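Local coordinates for protein p450 cytochrome, putative (PDB 6Y01) that probably binds the molybdenum cofactor (Moco) and acts as a Moco carrier protein with a Rossmann-type fold, at residues 101-112 / 123-134; 37-47 / 162-173. One frame throughout, in Å; residues are numbered along the deposited sequence.

The two contacts lie on different faces of one parallel Rossmann-type sheet, their centres about 17 Å apart. Interaction 1 is buried and joins helix 102-108 to helix 119-130, and the start of strand 111-115 to the chain entering strand 135-138: the segments are tied by asparagine amides, a lysine on a backbone carbonyl and a strand-to-strand bond, with a modest apolar patch between. Interaction 2, only partly buried, joins helices 29-44 and 162-176, far apart in sequence, almost wholly through aliphatic side chains and one tryptophan, with a single salt bridge toward the surface. Strand 111-115 connects them: Val111 CG1 of interaction 1 lies 4.0 Å from Ile169 CG1 of interaction 2, and Pro134 also packs on Ile172.

Interaction 1 of 2, residues 101-112 / 123-134; sequences RNNINVLSSDVV and SEVALALKNQKP
The beta-alpha-beta unit made by strand 111-115, helix 119-130 and strand 135-138 meets the preceding helix 102-108 here; the axes of 102-108 and 123-130 approach to 9.0 Å and cross at -48°. At one end the Asn102 amide spans two residues: its ND2 donates to Ser123 OG at 3.0 Å, nearly in the amide plane, while its flank rests against Glu124 CG. Ser123 OG is also bonded to Gly120 O. Asn105 ND2 reaches the Glu124 carboxylate only weakly, 3.2 Å from OE2.

Further along, Val106 packs on helix 119-130, its CG1 3.9 Å from Ala128 CB and its CG2 against Leu127 CB. Asn131 ND2 donates to Asn103 OD1 at 3.1 Å, the two amide planes 38° apart, and Leu107 CD2 touches Asn131 CG and OD1, their side chains crossing at about a right angle. A Schellman motif at Gln132 then turns the chain. Lys133, bent at chi2 (-72°), lays its methylenes by Val106 O and brings NZ to Ser109 O at 2.9 Å; NZ also donates weakly to two waters that in turn donate to Leu107 O.

Val112 N donates to Pro134 O at 3.0 Å, starting the parallel pairing of strands 111-115 and 135-138. Strand 17-21 pairs with the other edge of 111-115, helix 142-151 packs on Val125 and Leu129, and Asn99 of the second subunit packs against Asn103 and Asn131.

Interaction 2 of 2, residues 37-47 / 162-173; sequences QLGQLIALEGW and PENCIELIKSII
The Trp47 indole has Glu45 CB over the centre of one face, 3.4 Å above the plane, and Lys170 CG at its edge, in plane. Three isoleucines of helix 162-176 meet its six-membered ring obliquely: Ile169 CG2 comes within 3.4 Å of CH2, Ile166 CD1 nears CZ3 and Ile173 CD1 nears CZ2. With CG anti to its carbonyl carbon (chi1 -60°), the ring leans toward that helix just after the Schellman turn at Gly46.

Beyond the ring, Lys170 stretches out fully extended to meet Glu45, which bends at chi2 (-63°). NZ forms a salt bridge with Glu45 OE2 at 3.0 Å, approaching from above the carboxylate plane. Ile166 fills the middle, its CG1 3.7 Å from Leu41 CB and its CD1 against Ile42 CG1. At the far end Leu38 CD2 touches Cys165 CB at 3.8 Å and crosses Pro162, whose ring also takes Leu41 CD1 and the Gln37 side chain.

The axes of 37-44 and 162-173 run 36° apart and come within 9.5 Å, and the helices lie side by side on one face of the sheet: Ile42 and Trp47 rest on Ile18 of strand 17-21, while Cys165 and Ile169 rest on Ile113 and Ile136 of strands 111-115 and 135-138.

Interaction 1 of 2, residues 101-112 / 123-134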
loop_
_atom_site.group_PDB
_atom_site.type_symbol
_atom_site.label_atom_id
_atom_site.label_comp_id
_atom_site.label_asym_id
_atom_site.label_seq_id
_atom_site.Cartn_x
_atom_site.Cartn_y
_atom_site.Cartn_z
ATOM N N ARG D 101 -3.604 4.775 -2.896
ATOM C CA ARG D 101 -2.540 5.561 -3.531
ATOM C C ARG D 101 -2.602 7.042 -3.202
ATOM O O ARG D 101 -1.631 7.748 -3.433
ATOM C CB ARG D 101 -2.498 5.381 -5.063
ATOM C CG ARG D 101 -3.625 5.976 -5.903
ATOM C CD ARG D 101 -3.597 7.475 -6.034
ATOM N NE ARG D 101 -4.314 7.851 -7.229
ATOM C CZ ARG D 101 -5.595 7.937 -7.364
ATOM N NH1 ARG D 101 -6.460 7.677 -6.386
ATOM N NH2 ARG D 101 -6.130 8.160 -8.535
ATOM N N ASN D 102 -3.694 7.518 -2.635
ATOM C CA ASN D 102 -3.855 8.941 -2.335
ATOM C C ASN D 102 -2.680 9.412 -1.454
ATOM O O ASN D 102 -2.231 10.545 -1.552
ATOM C CB ASN D 102 -5.233 9.180 -1.677
ATOM C CG ASN D 102 -6.397 8.928 -2.616
ATOM O OD1 ASN D 102 -6.183 8.519 -3.706
ATOM N ND2 ASN D 102 -7.648 9.194 -2.206
ATOM N N ASN D 103 -2.181 8.529 -0.566
ATOM C CA ASN D 103 -1.100 8.927 0.340
ATOM C C ASN D 103 0.190 9.148 -0.456
ATOM O O ASN D 103 0.966 10.014 -0.108
ATOM C CB ASN D 103 -0.918 7.945 1.523
ATOM C CG ASN D 103 -0.325 8.647 2.740
ATOM O OD1 ASN D 103 -0.751 9.723 3.179
ATOM N ND2 ASN D 103 0.640 7.994 3.353
ATOM N N ILE D 104 0.407 8.363 -1.515
ATOM C CA ILE D 104 1.595 8.554 -2.365
ATOM C C ILE D 104 1.510 9.902 -3.051
ATOM O O ILE D 104 2.531 10.615 -3.090
ATOM C CB ILE D 104 1.689 7.428 -3.409
ATOM C CG1 ILE D 104 1.768 6.065 -2.708
ATOM C CG2 ILE D 104 2.882 7.685 -4.320
ATOM C CD1 ILE D 104 1.776 4.917 -3.646
ATOM N N ASN D 105 0.308 10.259 -3.515
ATOM C CA ASN D 105 0.161 11.562 -4.204
ATOM C C ASN D 105 0.649 12.683 -3.297
ATOM O O ASN D 105 1.327 13.593 -3.684
ATOM C CB ASN D 105 -1.297 11.859 -4.588
ATOM C CG ASN D 105 -1.904 10.869 -5.571
ATOM O OD1 ASN D 105 -1.248 10.021 -6.027
ATOM N ND2 ASN D 105 -3.222 10.935 -5.805
ATOM N N VAL D 106 0.219 12.607 -2.017
ATOM C CA VAL D 106 0.506 13.740 -1.099
ATOM C C VAL D 106 1.932 13.703 -0.600
ATOM O O VAL D 106 2.561 14.761 -0.519
ATOM C CB VAL D 106 -0.567 13.958 -0.046
ATOM C CG1 VAL D 106 -1.961 14.097 -0.689
ATOM C CG2 VAL D 106 -0.492 12.883 0.974
ATOM N N LEU D 107 2.464 12.516 -0.314
ATOM C CA LEU D 107 3.851 12.441 0.160
ATOM C C LEU D 107 4.850 12.862 -0.929
ATOM O O LEU D 107 5.933 13.338 -0.610
ATOM C CB LEU D 107 4.168 11.025 0.618
ATOM C CG LEU D 107 3.454 10.592 1.928
ATOM C CD1 LEU D 107 3.768 9.118 2.169
ATOM C CD2 LEU D 107 3.889 11.458 3.085
ATOM N N SER D 108 4.476 12.663 -2.195
ATOM C CA SER D 108 5.376 12.961 -3.335
ATOM C C SER D 108 5.333 14.422 -3.763
ATOM O O SER D 108 6.176 14.823 -4.574
ATOM C CB SER D 108 4.983 12.058 -4.479
ATOM O OG SER D 108 5.108 10.695 -4.195
ATOM N N SER D 109 4.340 15.167 -3.341
ATOM C CA SER D 109 4.103 16.544 -3.793
ATOM C C SER D 109 4.833 17.525 -2.886
ATOM O O SER D 109 4.842 17.344 -1.646
ATOM C CB SER D 109 2.643 16.861 -3.804
ATOM O OG SER D 109 1.904 16.076 -4.723
ATOM N N ASP D 110 5.449 18.547 -3.443
ATOM C CA ASP D 110 5.983 19.664 -2.647
ATOM C C ASP D 110 4.850 20.557 -2.155
ATOM O O ASP D 110 4.929 21.098 -1.044
ATOM C CB ASP D 110 7.013 20.437 -3.465
ATOM C CG ASP D 110 8.221 19.587 -3.750
ATOM O OD1 ASP D 110 8.779 18.974 -2.774
ATOM O OD2 ASP D 110 8.589 19.495 -4.883
ATOM N N VAL D 111 3.830 20.751 -2.973
ATOM C CA VAL D 111 2.599 21.496 -2.627
ATOM C C VAL D 111 1.457 20.728 -3.252
ATOM O O VAL D 111 1.602 20.221 -4.395
ATOM C CB VAL D 111 2.628 22.940 -3.139
ATOM C CG1 VAL D 111 1.348 23.643 -2.734
ATOM C CG2 VAL D 111 3.866 23.687 -2.682
ATOM N N VAL D 112 0.333 20.655 -2.571
ATOM C CA VAL D 112 -0.886 19.993 -3.060
ATOM C C VAL D 112 -1.908 21.098 -3.293
ATOM O O VAL D 112 -2.129 21.940 -2.403
ATOM C CB VAL D 112 -1.421 18.975 -2.011
ATOM C CG1 VAL D 112 -2.768 18.438 -2.426
ATOM C CG2 VAL D 112 -0.442 17.837 -1.796
ATOM N N SER D 123 -10.367 13.485 0.965
ATOM C CA SER D 123 -9.437 12.494 1.571
ATOM C C SER D 123 -7.992 12.930 1.342
ATOM O O SER D 123 -7.180 12.849 2.259
ATOM C CB SER D 123 -9.682 11.076 1.100
ATOM O OG SER D 123 -9.118 10.779 -0.177
ATOM N N GLU D 124 -7.659 13.389 0.116
ATOM C CA GLU D 124 -6.281 13.790 -0.164
ATOM C C GLU D 124 -5.868 15.037 0.600
ATOM O O GLU D 124 -4.743 15.086 1.095
ATOM C CB GLU D 124 -6.092 14.018 -1.677
ATOM C CG GLU D 124 -6.127 12.714 -2.369
ATOM C CD GLU D 124 -5.617 12.609 -3.733
ATOM O OE1 GLU D 124 -4.611 13.389 -4.033
ATOM O OE2 GLU D 124 -6.061 11.682 -4.431
ATOM N N VAL D 125 -6.743 16.025 0.661
ATOM C CA VAL D 125 -6.422 17.237 1.452
ATOM C C VAL D 125 -6.190 16.848 2.914
ATOM O O VAL D 125 -5.238 17.321 3.488
ATOM C CB VAL D 125 -7.513 18.282 1.321
ATOM C CG1 VAL D 125 -7.327 19.422 2.299
ATOM C CG2 VAL D 125 -7.570 18.830 -0.112
ATOM N N ALA D 126 -7.072 16.017 3.456
ATOM C CA ALA D 126 -6.936 15.603 4.864
ATOM C C ALA D 126 -5.584 14.915 5.073
ATOM O O ALA D 126 -4.880 15.221 6.063
ATOM C CB ALA D 126 -8.113 14.749 5.270
ATOM N N LEU D 127 -5.238 13.967 4.201
ATOM C CA LEU D 127 -3.940 13.254 4.302
ATOM C C LEU D 127 -2.762 14.218 4.151
ATOM O O LEU D 127 -1.774 14.104 4.828
ATOM C CB LEU D 127 -3.861 12.116 3.280
ATOM C CG LEU D 127 -4.800 10.940 3.524
ATOM C CD1 LEU D 127 -4.835 10.009 2.301
ATOM C CD2 LEU D 127 -4.389 10.182 4.748
ATOM N N ALA D 128 -2.855 15.147 3.182
ATOM C CA ALA D 128 -1.767 16.110 3.019
ATOM C C ALA D 128 -1.576 16.938 4.283
ATOM O O ALA D 128 -0.438 17.092 4.746
ATOM C CB ALA D 128 -2.060 17.012 1.829
ATOM N N LEU D 129 -2.665 17.452 4.846
ATOM C CA LEU D 129 -2.538 18.272 6.080
ATOM C C LEU D 129 -2.058 17.416 7.260
ATOM O O LEU D 129 -1.255 17.906 8.018
ATOM C CB LEU D 129 -3.894 18.897 6.368
ATOM C CG LEU D 129 -4.332 19.978 5.382
ATOM C CD1 LEU D 129 -5.761 20.378 5.634
ATOM C CD2 LEU D 129 -3.427 21.180 5.443
ATOM N N LYS D 130 -2.456 16.156 7.333
ATOM C CA LYS D 130 -1.988 15.268 8.431
ATOM C C LYS D 130 -0.479 15.078 8.307
ATOM O O LYS D 130 0.199 15.009 9.323
ATOM C CB LYS D 130 -2.738 13.950 8.393
ATOM C CG LYS D 130 -2.372 12.996 9.530
ATOM C CD LYS D 130 -3.287 11.822 9.586
ATOM C CE LYS D 130 -2.806 10.825 10.627
ATOM N NZ LYS D 130 -3.206 11.303 11.919
ATOM N N ASN D 131 0.024 14.994 7.075
ATOM C CA ASN D 131 1.473 14.837 6.762
ATOM C C ASN D 131 2.208 16.187 6.791
ATOM O O ASN D 131 3.397 16.194 6.523
ATOM C CB ASN D 131 1.664 14.089 5.453
ATOM C CG ASN D 131 1.329 12.626 5.441
ATOM O OD1 ASN D 131 1.858 11.854 6.265
ATOM N ND2 ASN D 131 0.442 12.194 4.574
ATOM N N GLN D 132 1.544 17.281 7.165
ATOM C CA GLN D 132 2.116 18.645 7.281
ATOM C C GLN D 132 2.653 19.109 5.917
ATOM O O GLN D 132 3.627 19.886 5.858
ATOM C CB GLN D 132 3.177 18.684 8.384
ATOM C CG GLN D 132 2.621 18.160 9.714
ATOM C CD GLN D 132 2.376 19.268 10.686
ATOM O OE1 GLN D 132 1.528 20.123 10.454
ATOM N NE2 GLN D 132 3.136 19.264 11.752
ATOM N N LYS D 133 2.001 18.674 4.850
ATOM C CA LYS D 133 2.319 19.149 3.511
ATOM C C LYS D 133 1.582 20.464 3.296
ATOM O O LYS D 133 0.454 20.626 3.730
ATOM C CB LYS D 133 1.869 18.146 2.440
ATOM C CG LYS D 133 2.749 16.908 2.326
ATOM C CD LYS D 133 4.087 17.334 1.678
ATOM C CE LYS D 133 4.906 16.182 1.212
ATOM N NZ LYS D 133 6.201 16.676 0.785
ATOM N N PRO D 134 2.180 21.419 2.543
ATOM C CA PRO D 134 1.468 22.637 2.177
ATOM C C PRO D 134 0.306 22.325 1.235
ATOM O O PRO D 134 0.478 21.561 0.250
ATOM C CB PRO D 134 2.519 23.496 1.444
ATOM C CG PRO D 134 3.814 22.894 1.823
ATOM C CD PRO D 134 3.560 21.407 2.064
HETATM O O HOH W 1 7.109 13.608 1.923
HETATM O O HOH W 2 8.309 14.702 -1.154
#

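Interaction 2 of 2, residues 37-47 / 162-173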
loop_
_atom_site.group_PDB
_atom_site.type_symbol
_atom_site.label_atom_id
_atom_site.label_comp_id
_atom_site.label_asym_id
_atom_site.label_seq_id
_atom_site.Cartn_x
_atom_site.Cartn_y
_atom_site.Cartn_z
ATOM N N GLN D 37 -5.790 25.814 -16.702
ATOM C CA GLN D 37 -4.889 26.976 -16.511
ATOM C C GLN D 37 -3.756 26.626 -15.550
ATOM O O GLN D 37 -2.592 26.980 -15.823
ATOM C CB GLN D 37 -5.633 28.238 -16.061
ATOM C CG GLN D 37 -6.590 28.758 -17.118
ATOM C CD GLN D 37 -7.301 30.009 -16.653
ATOM O OE1 GLN D 37 -7.232 30.367 -15.472
ATOM N NE2 GLN D 37 -8.000 30.688 -17.556
ATOM N N LEU D 38 -4.078 25.978 -14.429
ATOM C CA LEU D 38 -3.031 25.547 -13.478
ATOM C C LEU D 38 -2.015 24.671 -14.160
ATOM O O LEU D 38 -0.817 24.855 -13.905
ATOM C CB LEU D 38 -3.639 24.754 -12.306
ATOM C CG LEU D 38 -4.194 25.555 -11.169
ATOM C CD1 LEU D 38 -4.852 24.580 -10.174
ATOM C CD2 LEU D 38 -3.083 26.345 -10.488
ATOM N N GLY D 39 -2.469 23.696 -14.940
ATOM C CA GLY D 39 -1.504 22.801 -15.591
ATOM C C GLY D 39 -0.524 23.582 -16.457
ATOM O O GLY D 39 0.672 23.352 -16.414
ATOM N N GLN D 40 -1.062 24.494 -17.262
ATOM C CA GLN D 40 -0.225 25.354 -18.124
ATOM C C GLN D 40 0.753 26.153 -17.260
ATOM O O GLN D 40 1.939 26.190 -17.544
ATOM C CB GLN D 40 -1.083 26.330 -18.945
ATOM C CG GLN D 40 -1.913 25.650 -19.989
ATOM C CD GLN D 40 -2.791 26.619 -20.736
ATOM O OE1 GLN D 40 -2.310 27.262 -21.666
ATOM N NE2 GLN D 40 -4.070 26.660 -20.350
ATOM N N LEU D 41 0.263 26.792 -16.185
ATOM C CA LEU D 41 1.123 27.686 -15.378
ATOM C C LEU D 41 2.211 26.892 -14.638
ATOM O O LEU D 41 3.336 27.370 -14.502
ATOM C CB LEU D 41 0.285 28.500 -14.388
ATOM C CG LEU D 41 -0.719 29.462 -14.991
ATOM C CD1 LEU D 41 -1.586 30.047 -13.905
ATOM C CD2 LEU D 41 -0.034 30.571 -15.787
ATOM N N ILE D 42 1.874 25.701 -14.149
ATOM C CA ILE D 42 2.882 24.843 -13.483
ATOM C C ILE D 42 3.991 24.500 -14.493
ATOM O O ILE D 42 5.177 24.623 -14.215
ATOM C CB ILE D 42 2.172 23.594 -12.907
ATOM C CG1 ILE D 42 1.304 24.011 -11.712
ATOM C CG2 ILE D 42 3.158 22.497 -12.561
ATOM C CD1 ILE D 42 0.305 22.944 -11.330
ATOM N N ALA D 43 3.592 24.069 -15.686
ATOM C CA ALA D 43 4.566 23.700 -16.723
ATOM C C ALA D 43 5.394 24.924 -17.133
ATOM O O ALA D 43 6.599 24.758 -17.354
ATOM C CB ALA D 43 3.835 23.108 -17.890
ATOM N N LEU D 44 4.776 26.100 -17.178
ATOM C CA LEU D 44 5.537 27.286 -17.669
ATOM C C LEU D 44 6.600 27.694 -16.638
ATOM O O LEU D 44 7.581 28.336 -17.005
ATOM C CB LEU D 44 4.589 28.445 -17.956
ATOM C CG LEU D 44 3.743 28.250 -19.217
ATOM C CD1 LEU D 44 2.627 29.277 -19.265
ATOM C CD2 LEU D 44 4.596 28.306 -20.496
ATOM N N GLU D 45 6.440 27.302 -15.383
ATOM C CA GLU D 45 7.462 27.551 -14.344
ATOM C C GLU D 45 8.600 26.519 -14.421
ATOM O O GLU D 45 9.586 26.646 -13.649
ATOM C CB GLU D 45 6.823 27.494 -12.950
ATOM C CG GLU D 45 5.849 28.600 -12.681
ATOM C CD GLU D 45 6.468 29.986 -12.688
ATOM O OE1 GLU D 45 7.703 30.121 -12.408
ATOM O OE2 GLU D 45 5.730 30.943 -13.008
ATOM N N GLY D 46 8.458 25.484 -15.237
ATOM C CA GLY D 46 9.424 24.374 -15.262
ATOM C C GLY D 46 9.199 23.378 -14.150
ATOM O O GLY D 46 10.094 22.598 -13.848
ATOM N N TRP D 47 8.019 23.406 -13.556
ATOM C CA TRP D 47 7.646 22.472 -12.466
ATOM C C TRP D 47 7.034 21.216 -13.051
ATOM O O TRP D 47 6.541 21.219 -14.176
ATOM C CB TRP D 47 6.703 23.166 -11.506
ATOM C CG TRP D 47 7.270 24.382 -10.855
ATOM C CD1 TRP D 47 8.572 24.770 -10.771
ATOM C CD2 TRP D 47 6.517 25.400 -10.198
ATOM N NE1 TRP D 47 8.681 25.951 -10.077
ATOM C CE2 TRP D 47 7.430 26.356 -9.720
ATOM C CE3 TRP D 47 5.149 25.594 -9.979
ATOM C CZ2 TRP D 47 7.029 27.513 -9.070
ATOM C CZ3 TRP D 47 4.760 26.755 -9.356
ATOM C CH2 TRP D 47 5.689 27.685 -8.881
ATOM N N PRO D 162 -5.876 30.542 -10.357
ATOM C CA PRO D 162 -4.687 29.777 -10.711
ATOM C C PRO D 162 -3.399 30.580 -10.534
ATOM O O PRO D 162 -2.434 30.054 -9.996
ATOM C CB PRO D 162 -4.971 29.369 -12.163
ATOM C CG PRO D 162 -6.458 29.277 -12.195
ATOM C CD PRO D 162 -6.914 30.474 -11.395
ATOM N N GLU D 163 -3.383 31.822 -11.006
ATOM C CA GLU D 163 -2.190 32.671 -10.852
ATOM C C GLU D 163 -1.817 32.825 -9.376
ATOM O O GLU D 163 -0.640 32.783 -9.033
ATOM C CB GLU D 163 -2.448 34.035 -11.527
ATOM C CG GLU D 163 -2.605 33.937 -13.016
ATOM C CD GLU D 163 -3.959 33.439 -13.559
ATOM O OE1 GLU D 163 -4.963 33.229 -12.757
ATOM O OE2 GLU D 163 -4.026 33.252 -14.821
ATOM N N ASN D 164 -2.821 33.006 -8.517
ATOM C CA ASN D 164 -2.569 33.156 -7.065
ATOM C C ASN D 164 -1.974 31.856 -6.516
ATOM O O ASN D 164 -1.094 31.923 -5.663
ATOM C CB ASN D 164 -3.855 33.568 -6.356
ATOM C CG ASN D 164 -3.676 33.841 -4.881
ATOM O OD1 ASN D 164 -4.516 33.437 -4.077
ATOM N ND2 ASN D 164 -2.645 34.583 -4.522
ATOM N N CYS D 165 -2.421 30.694 -6.997
ATOM C CA CYS D 165 -1.790 29.418 -6.594
ATOM C C CYS D 165 -0.287 29.451 -6.883
ATOM O O CYS D 165 0.492 29.013 -6.017
ATOM C CB CYS D 165 -2.372 28.215 -7.315
ATOM S SG CYS D 165 -4.089 27.864 -6.905
ATOM N N ILE D 166 0.102 29.920 -8.062
ATOM C CA ILE D 166 1.531 29.945 -8.432
ATOM C C ILE D 166 2.271 30.898 -7.492
ATOM O O ILE D 166 3.370 30.541 -7.036
ATOM C CB ILE D 166 1.719 30.346 -9.912
ATOM C CG1 ILE D 166 0.952 29.406 -10.836
ATOM C CG2 ILE D 166 3.186 30.415 -10.257
ATOM C CD1 ILE D 166 1.370 27.952 -10.797
ATOM N N GLU D 167 1.694 32.074 -7.215
ATOM C CA GLU D 167 2.306 33.049 -6.285
ATOM C C GLU D 167 2.526 32.389 -4.914
ATOM O O GLU D 167 3.629 32.514 -4.334
ATOM C CB GLU D 167 1.429 34.283 -6.099
ATOM N N LEU D 168 1.515 31.651 -4.438
ATOM C CA LEU D 168 1.603 31.010 -3.112
ATOM C C LEU D 168 2.695 29.950 -3.140
ATOM O O LEU D 168 3.481 29.880 -2.208
ATOM C CB LEU D 168 0.253 30.425 -2.707
ATOM C CG LEU D 168 -0.824 31.443 -2.349
ATOM C CD1 LEU D 168 -2.175 30.758 -2.239
ATOM C CD2 LEU D 168 -0.486 32.132 -1.031
ATOM N N ILE D 169 2.732 29.133 -4.185
ATOM C CA ILE D 169 3.790 28.102 -4.290
ATOM C C ILE D 169 5.165 28.748 -4.208
ATOM O O ILE D 169 6.021 28.231 -3.510
ATOM C CB ILE D 169 3.631 27.267 -5.565
ATOM C CG1 ILE D 169 2.341 26.435 -5.484
ATOM C CG2 ILE D 169 4.874 26.418 -5.817
ATOM C CD1 ILE D 169 1.935 25.871 -6.834
ATOM N N LYS D 170 5.396 29.818 -4.966
ATOM C CA LYS D 170 6.710 30.476 -4.936
ATOM C C LYS D 170 7.066 30.904 -3.515
ATOM O O LYS D 170 8.210 30.734 -3.117
ATOM C CB LYS D 170 6.724 31.645 -5.918
ATOM C CG LYS D 170 6.743 31.185 -7.359
ATOM C CD LYS D 170 6.654 32.289 -8.325
ATOM C CE LYS D 170 6.729 31.735 -9.735
ATOM N NZ LYS D 170 6.236 32.735 -10.714
ATOM N N SER D 171 6.105 31.443 -2.756
ATOM C CA SER D 171 6.386 31.872 -1.363
ATOM C C SER D 171 6.675 30.648 -0.486
ATOM O O SER D 171 7.560 30.739 0.406
ATOM C CB SER D 171 5.300 32.738 -0.823
ATOM O OG SER D 171 4.127 31.987 -0.665
ATOM N N ILE D 172 5.978 29.541 -0.721
ATOM C CA ILE D 172 6.126 28.307 0.093
ATOM C C ILE D 172 7.487 27.673 -0.168
ATOM O O ILE D 172 8.204 27.333 0.797
ATOM C CB ILE D 172 4.978 27.326 -0.198
ATOM C CG1 ILE D 172 3.661 27.889 0.361
ATOM C CG2 ILE D 172 5.286 25.935 0.362
ATOM C CD1 ILE D 172 2.431 27.261 -0.200
ATOM N N ILE D 173 7.846 27.485 -1.428
ATOM C CA ILE D 173 9.080 26.736 -1.749
ATOM C C ILE D 173 10.298 27.631 -1.473
ATOM O O ILE D 173 11.366 27.077 -1.215
ATOM C CB ILE D 173 9.016 26.070 -3.142
ATOM C CG1 ILE D 173 9.036 27.071 -4.290
ATOM C CG2 ILE D 173 7.798 25.141 -3.217
ATOM C CD1 ILE D 173 8.810 26.425 -5.666
#